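Side-chain contacts in periplasmic binding protein (Mycobacterium smegmatis, PDB 4MDY), which probably binds an iron complex outside the cytoplasmic membrane and delivers it to an ABC transporter for uptake: residues 156-161 and 277-282; 190-193 and 197-200; 207-212 and 225-230. All blocks are in the same frame, centred on the assembly; numbering follows the deposited sequence.

Contacts 1 and 2 lie nearer the centre of the chain, about 12 and 11 Å from it by their centres, and are partly buried; contact 3 is a surface contact, its centre about 21 Å from the centre of the chain. Contact 1 joins helix 148-168 to helix 279-294. Contact 2 closes a short loop ahead of helix 199-203. It touches contact 1 through Phe200, which packs on Val282 and Tyr279. It also touches contact 3, where Thr198 meets Val208. Contact 3 packs a loop beyond strand 207-208 against the approach to strand 229-233. None has a hydrogen bond between its segments. Methyls meet carbonyl oxygens in contacts 2 and 3; in contact 1 an arginine end lies near a proline and its carbonyl.

Contact 1. Residues 156-161 and 277-282; sequences KSVDDR and LSYPVV
Val158 packs on Tyr279 and Pro280 where two helices meet. Val158 belongs to the long helix 148-168, which spans the two lobes, as in other members of the solute-binding protein 8 family. Tyr279 and Pro280 belong to helix 279-294, the last helix of the chain. The nearest pair of CA atoms is Val158 CA and Pro280 CA, 6.4 Å apart.

The apolar part rests on the two methyls of Val158. CG1 stands anti to the backbone N (chi1 167°) and meets Tyr279 at the root of its side chain, with Val158 CG1 3.7 Å from Tyr279 CB. The same methyl is 4.0 Å from Tyr279 CD2, and it comes to the ring obliquely. The rest of the ring leads away, and it makes edge-to-face contacts with Trp134 and Phe162. The second methyl, Val158 CG2, lies 4.2 Å from Pro280 CD; these two side chains cross at about a right angle.

The polar part comes from Arg161, one turn further along. Its chain bends at chi2 and chi3, which folds the guanidinium across to Pro280. Its charge is paired with Asp284 through a salt bridge from NH2. No hydrogen bond joins it to the proline: Pro280 O lies oblique to the guanidinium, 3.9 Å from Arg161 NH1, and Pro280 CB is also 3.9 Å from Arg161 NH1.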
# COMPACT_ATOMS: atom_id res chain seq x y z
N LYS A 156 10.88 10.43 -5.12
CA LYS A 156 12.29 10.26 -5.50
C LYS A 156 13.07 9.47 -4.46
O LYS A 156 13.86 8.59 -4.80
CB LYS A 156 12.98 11.62 -5.64
CG LYS A 156 12.77 12.33 -6.96
CD LYS A 156 13.38 13.72 -6.94
CE LYS A 156 12.99 14.53 -8.17
NZ LYS A 156 13.60 15.88 -8.19
N SER A 157 12.85 9.81 -3.19
CA SER A 157 13.55 9.18 -2.07
C SER A 157 13.29 7.67 -2.00
O SER A 157 14.21 6.89 -1.77
CB SER A 157 13.13 9.85 -0.76
OG SER A 157 13.87 9.33 0.32
N VAL A 158 12.04 7.27 -2.20
CA VAL A 158 11.65 5.86 -2.22
C VAL A 158 12.32 5.13 -3.38
O VAL A 158 12.91 4.07 -3.18
CB VAL A 158 10.12 5.69 -2.31
CG1 VAL A 158 9.74 4.25 -2.65
CG2 VAL A 158 9.47 6.12 -1.00
N ASP A 159 12.24 5.69 -4.58
CA ASP A 159 12.89 5.10 -5.75
C ASP A 159 14.38 4.90 -5.49
O ASP A 159 14.93 3.83 -5.78
CB ASP A 159 12.69 5.99 -6.99
CG ASP A 159 11.27 5.93 -7.55
OD1 ASP A 159 10.52 4.99 -7.21
OD2 ASP A 159 10.91 6.82 -8.34
N ASP A 160 15.02 5.92 -4.94
CA ASP A 160 16.45 5.87 -4.62
C ASP A 160 16.79 4.80 -3.58
O ASP A 160 17.83 4.15 -3.70
CB ASP A 160 16.95 7.24 -4.12
CG ASP A 160 16.98 8.29 -5.22
OD1 ASP A 160 16.87 7.94 -6.42
OD2 ASP A 160 17.13 9.48 -4.88
N ARG A 161 15.95 4.63 -2.57
CA ARG A 161 16.14 3.54 -1.60
C ARG A 161 16.21 2.17 -2.29
O ARG A 161 17.12 1.39 -2.01
CB ARG A 161 15.04 3.51 -0.54
CG ARG A 161 15.09 4.65 0.48
CD ARG A 161 16.37 4.67 1.31
NE ARG A 161 16.62 3.41 2.02
CZ ARG A 161 16.03 3.05 3.17
NH1 ARG A 161 15.13 3.83 3.77
NH2 ARG A 161 16.35 1.88 3.72
N LEU A 277 5.75 6.58 3.34
CA LEU A 277 6.30 6.26 4.65
C LEU A 277 6.52 4.77 4.85
O LEU A 277 7.41 4.38 5.61
CB LEU A 277 5.40 6.80 5.76
CG LEU A 277 5.27 8.32 5.85
CD1 LEU A 277 4.34 8.70 7.00
CD2 LEU A 277 6.63 8.97 6.04
N SER A 278 5.74 3.92 4.18
CA SER A 278 5.85 2.48 4.41
C SER A 278 6.94 1.82 3.57
O SER A 278 7.61 0.89 4.02
CB SER A 278 4.49 1.78 4.22
OG SER A 278 4.27 1.36 2.89
N TYR A 279 7.14 2.31 2.35
CA TYR A 279 8.15 1.71 1.48
C TYR A 279 9.60 1.76 2.02
O TYR A 279 10.35 0.81 1.80
CB TYR A 279 8.09 2.29 0.06
CG TYR A 279 7.22 1.52 -0.92
CD1 TYR A 279 7.19 0.12 -0.93
CD2 TYR A 279 6.46 2.19 -1.87
CE1 TYR A 279 6.39 -0.58 -1.82
CE2 TYR A 279 5.67 1.51 -2.77
CZ TYR A 279 5.64 0.13 -2.75
OH TYR A 279 4.86 -0.53 -3.66
N PRO A 280 9.99 2.85 2.72
CA PRO A 280 11.27 2.83 3.44
C PRO A 280 11.41 1.67 4.42
O PRO A 280 12.51 1.12 4.56
CB PRO A 280 11.28 4.19 4.16
CG PRO A 280 10.52 5.08 3.23
CD PRO A 280 9.41 4.21 2.69
N VAL A 281 10.32 1.28 5.07
CA VAL A 281 10.34 0.10 5.96
C VAL A 281 10.62 -1.19 5.16
O VAL A 281 11.36 -2.06 5.62
CB VAL A 281 9.02 -0.04 6.75
CG1 VAL A 281 8.98 -1.36 7.53
CG2 VAL A 281 8.84 1.14 7.69
N VAL A 282 10.04 -1.28 3.97
CA VAL A 282 10.27 -2.42 3.08
C VAL A 282 11.74 -2.43 2.65
O VAL A 282 12.38 -3.49 2.66
CB VAL A 282 9.34 -2.39 1.84
CG1 VAL A 282 9.64 -3.54 0.90
CG2 VAL A 282 7.87 -2.40 2.27

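Contact 2. Residues 190-193 and 197-200; sequences QATP and RTDF
Arg197 meets Thr192 at the start of its side chain. Arg197 CB is 3.8 Å from Thr192 CG2, and the two side chains cross at about a right angle. The threonine methyl reaches this place because chi1 of -62° sets OG1 beside the backbone N and leaves CG2 anti to it. From Arg197 CB the chain leads away from Thr192. It is extended from CG through CD to NE, which carries the guanidinium away from the threonine. At the tip, NH2 gives a hydrogen bond to Ala272 O, and NH1 is also hydrogen-bonded. The side chain touches Phe131 and comes within about 4 Å of a bound di(hydroxyethyl)ether, probably a molecule from the crystallisation liquor.

Residues 190-193 follow strand 189-190, and residues 197-200 lead into helix 199-203. The contact thus closes a short loop between a strand and a helix in the lobe that holds the parallel sheet, whose strands run in the order 207-208, 176-181, 229-233 and 260-262. Thr192 is tied to that sheet by a backbone hydrogen bond with Leu179.

Thr198 supplies the other half of the packing. Its CG2 lies 3.9 Å from Thr192 CG2, and the two side chains slide past each other in opposite directions. The same Thr198 methyl faces two carbonyl oxygens: Thr198 CG2 is 3.8 Å from Thr192 O and also 3.8 Å from Pro193 O. The hydroxyl is turned to the chain behind it. Thr198 OG1 lies between the backbone N and the carbonyl carbon (chi1 59°) and is hydrogen-bonded to Gly195 O. On the helix side, Arg197 O lies in plane at the edge of the Phe200 ring, 3.2 Å from Phe200 CE1.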
# COMPACT_ATOMS: atom_id res chain seq x y z
N GLN A 190 -2.70 -17.21 -3.03
CA GLN A 190 -2.96 -15.86 -3.52
C GLN A 190 -1.64 -15.20 -3.90
O GLN A 190 -0.65 -15.33 -3.19
CB GLN A 190 -3.68 -15.07 -2.45
CG GLN A 190 -4.96 -15.76 -2.01
CD GLN A 190 -5.78 -14.94 -1.05
OE1 GLN A 190 -5.53 -14.96 0.16
NE2 GLN A 190 -6.77 -14.24 -1.57
N ALA A 191 -1.63 -14.50 -5.03
CA ALA A 191 -0.41 -13.85 -5.52
C ALA A 191 -0.69 -12.45 -6.04
O ALA A 191 -1.82 -12.11 -6.40
CB ALA A 191 0.24 -14.69 -6.61
N THR A 192 0.36 -11.64 -6.07
CA THR A 192 0.29 -10.31 -6.65
C THR A 192 0.87 -10.39 -8.07
O THR A 192 2.07 -10.58 -8.25
CB THR A 192 1.06 -9.29 -5.79
OG1 THR A 192 0.45 -9.21 -4.50
CG2 THR A 192 1.04 -7.92 -6.45
N PRO A 193 -0.00 -10.25 -9.09
CA PRO A 193 0.52 -10.32 -10.45
C PRO A 193 1.43 -9.13 -10.75
O PRO A 193 1.29 -8.08 -10.12
CB PRO A 193 -0.74 -10.26 -11.32
CG PRO A 193 -1.85 -10.71 -10.43
CD PRO A 193 -1.47 -10.19 -9.07
N ARG A 197 2.42 -2.76 -8.15
CA ARG A 197 2.70 -3.32 -6.82
C ARG A 197 3.98 -4.15 -6.74
O ARG A 197 4.53 -4.30 -5.65
CB ARG A 197 1.54 -4.18 -6.35
CG ARG A 197 0.33 -3.38 -5.91
CD ARG A 197 -0.55 -4.23 -5.00
NE ARG A 197 -1.44 -3.39 -4.21
CZ ARG A 197 -1.16 -2.88 -3.01
NH1 ARG A 197 -2.08 -2.14 -2.41
NH2 ARG A 197 -0.01 -3.11 -2.38
N THR A 198 4.45 -4.68 -7.86
CA THR A 198 5.71 -5.44 -7.86
C THR A 198 6.91 -4.61 -8.32
O THR A 198 8.03 -5.10 -8.33
CB THR A 198 5.61 -6.72 -8.73
OG1 THR A 198 5.28 -6.37 -10.08
CG2 THR A 198 4.54 -7.66 -8.17
N ASP A 199 6.68 -3.34 -8.68
CA ASP A 199 7.78 -2.49 -9.18
C ASP A 199 8.94 -2.43 -8.20
O ASP A 199 10.10 -2.46 -8.61
CB ASP A 199 7.30 -1.07 -9.48
CG ASP A 199 6.56 -0.96 -10.81
OD1 ASP A 199 6.66 -1.88 -11.65
OD2 ASP A 199 5.87 0.07 -11.01
N PHE A 200 8.64 -2.34 -6.91
CA PHE A 200 9.70 -2.26 -5.91
C PHE A 200 10.64 -3.46 -5.96
O PHE A 200 11.82 -3.31 -5.73
CB PHE A 200 9.14 -2.04 -4.50
CG PHE A 200 8.58 -3.28 -3.85
CD1 PHE A 200 7.27 -3.69 -4.10
CD2 PHE A 200 9.34 -4.01 -2.96
CE1 PHE A 200 6.76 -4.81 -3.48
CE2 PHE A 200 8.83 -5.13 -2.33
CZ PHE A 200 7.53 -5.53 -2.59

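Contact 3. Residues 207-212 and 225-230; sequences TVLQVP and DGADVL
Leu209 and Ala227 have the nearest CA atoms of the two segments, with Leu209 CA 7.5 Å from Ala227 CA. Residues 207-212 start as the edge strand 207-208 and run on as loop. Residues 225-230 start as loop after helix 220-224 and enter strand 229-233. The two strands are parallel but not neighbours in the sheet. Strand 176-181 lies between them: Thr207 pairs with Lys175 and Ala177, and Val229 with Lys176 and Leu178. The connection from strand 207-208 to the parallel strand 229-233 includes the short strand 214-215 and helix 220-224, a beta-alpha-beta type of crossover that skips one strand.

Leu209 is the side chain that spans the gap. Its CG is anti to the carbonyl carbon (chi1 -72°), and chi2 of 178° sets CD1 at full reach from the backbone. That one methyl makes the whole contact. Leu209 CD1 lies 3.6 Å from Gly226 O and 3.8 Å from Gly226 C, so it rests on the backbone of the turn. It also meets the small Ala227 side chain, with Leu209 CD1 3.9 Å from Ala227 CB. Leu209 packs on Leu178 of the intervening strand too, and Leu230 touches the same leucine.

Polar bonds hold the second segment in other ways. Asp228 OD2 accepts from Lys176 N, and Asp225 OD1 from Ala253 N. Across the contact itself there is no hydrogen bond and no charge pair. One methyl against a peptide group and an alanine gives van der Waals packing without directional bonds, so the relative position of the two segments probably owes more to the pairing of both strands with 176-181.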
# COMPACT_ATOMS: atom_id res chain seq x y z
N THR A 207 13.66 -10.54 -10.58
CA THR A 207 12.76 -10.87 -11.66
C THR A 207 11.42 -11.25 -11.06
O THR A 207 11.32 -12.13 -10.19
CB THR A 207 13.33 -12.00 -12.55
OG1 THR A 207 14.47 -11.52 -13.28
CG2 THR A 207 12.29 -12.50 -13.53
N VAL A 208 10.38 -10.57 -11.52
CA VAL A 208 9.03 -10.78 -11.04
C VAL A 208 8.32 -11.68 -12.05
O VAL A 208 8.00 -11.25 -13.16
CB VAL A 208 8.29 -9.44 -10.88
CG1 VAL A 208 6.84 -9.64 -10.49
CG2 VAL A 208 8.99 -8.58 -9.83
N LEU A 209 8.09 -12.92 -11.66
CA LEU A 209 7.42 -13.91 -12.50
C LEU A 209 5.97 -13.56 -12.80
O LEU A 209 5.25 -13.11 -11.92
CB LEU A 209 7.42 -15.28 -11.81
CG LEU A 209 8.74 -16.03 -11.70
CD1 LEU A 209 8.50 -17.32 -10.92
CD2 LEU A 209 9.31 -16.31 -13.09
N GLN A 210 5.55 -13.78 -14.04
CA GLN A 210 4.13 -13.76 -14.38
C GLN A 210 3.40 -14.82 -13.55
O GLN A 210 3.83 -15.96 -13.46
CB GLN A 210 3.91 -14.03 -15.88
CG GLN A 210 3.62 -12.78 -16.70
CD GLN A 210 2.33 -12.10 -16.29
OE1 GLN A 210 1.37 -12.75 -15.87
NE2 GLN A 210 2.30 -10.77 -16.39
N VAL A 211 2.29 -14.41 -12.94
CA VAL A 211 1.54 -15.29 -12.06
C VAL A 211 0.09 -14.80 -12.00
O VAL A 211 -0.15 -13.59 -12.06
CB VAL A 211 2.20 -15.33 -10.65
CG1 VAL A 211 2.04 -14.00 -9.92
CG2 VAL A 211 1.63 -16.45 -9.79
N PRO A 212 -0.88 -15.72 -11.92
CA PRO A 212 -2.27 -15.29 -11.74
C PRO A 212 -2.53 -14.86 -10.30
O PRO A 212 -1.79 -15.24 -9.40
CB PRO A 212 -3.09 -16.53 -12.10
CG PRO A 212 -2.13 -17.65 -12.30
CD PRO A 212 -0.75 -17.19 -11.98
N ASP A 225 7.35 -23.66 -7.86
CA ASP A 225 8.69 -24.24 -8.01
C ASP A 225 9.49 -23.55 -9.12
O ASP A 225 10.66 -23.83 -9.29
CB ASP A 225 8.63 -25.76 -8.22
CG ASP A 225 8.26 -26.52 -6.95
OD1 ASP A 225 8.50 -26.00 -5.83
OD2 ASP A 225 7.75 -27.65 -7.07
N GLY A 226 8.85 -22.63 -9.85
CA GLY A 226 9.55 -21.80 -10.83
C GLY A 226 10.30 -20.61 -10.24
O GLY A 226 11.04 -19.93 -10.97
N ALA A 227 10.14 -20.35 -8.94
CA ALA A 227 10.73 -19.18 -8.29
C ALA A 227 11.94 -19.54 -7.44
O ALA A 227 12.04 -20.66 -6.92
CB ALA A 227 9.69 -18.47 -7.43
N ASP A 228 12.86 -18.58 -7.32
CA ASP A 228 14.04 -18.70 -6.47
C ASP A 228 13.75 -18.28 -5.02
O ASP A 228 14.43 -18.73 -4.10
CB ASP A 228 15.17 -17.84 -7.03
CG ASP A 228 15.62 -18.32 -8.39
OD1 ASP A 228 15.90 -19.54 -8.53
OD2 ASP A 228 15.69 -17.50 -9.33
N VAL A 229 12.76 -17.41 -4.83
CA VAL A 229 12.36 -16.95 -3.51
C VAL A 229 10.85 -16.68 -3.51
O VAL A 229 10.32 -16.12 -4.47
CB VAL A 229 13.15 -15.69 -3.07
CG1 VAL A 229 12.98 -14.54 -4.06
CG2 VAL A 229 12.75 -15.24 -1.67
N LEU A 230 10.18 -17.12 -2.45
CA LEU A 230 8.76 -16.83 -2.24
C LEU A 230 8.63 -15.92 -1.04
O LEU A 230 9.17 -16.22 0.03
CB LEU A 230 7.95 -18.11 -1.99
CG LEU A 230 8.08 -19.24 -3.01
CD1 LEU A 230 7.20 -20.40 -2.58
CD2 LEU A 230 7.72 -18.77 -4.41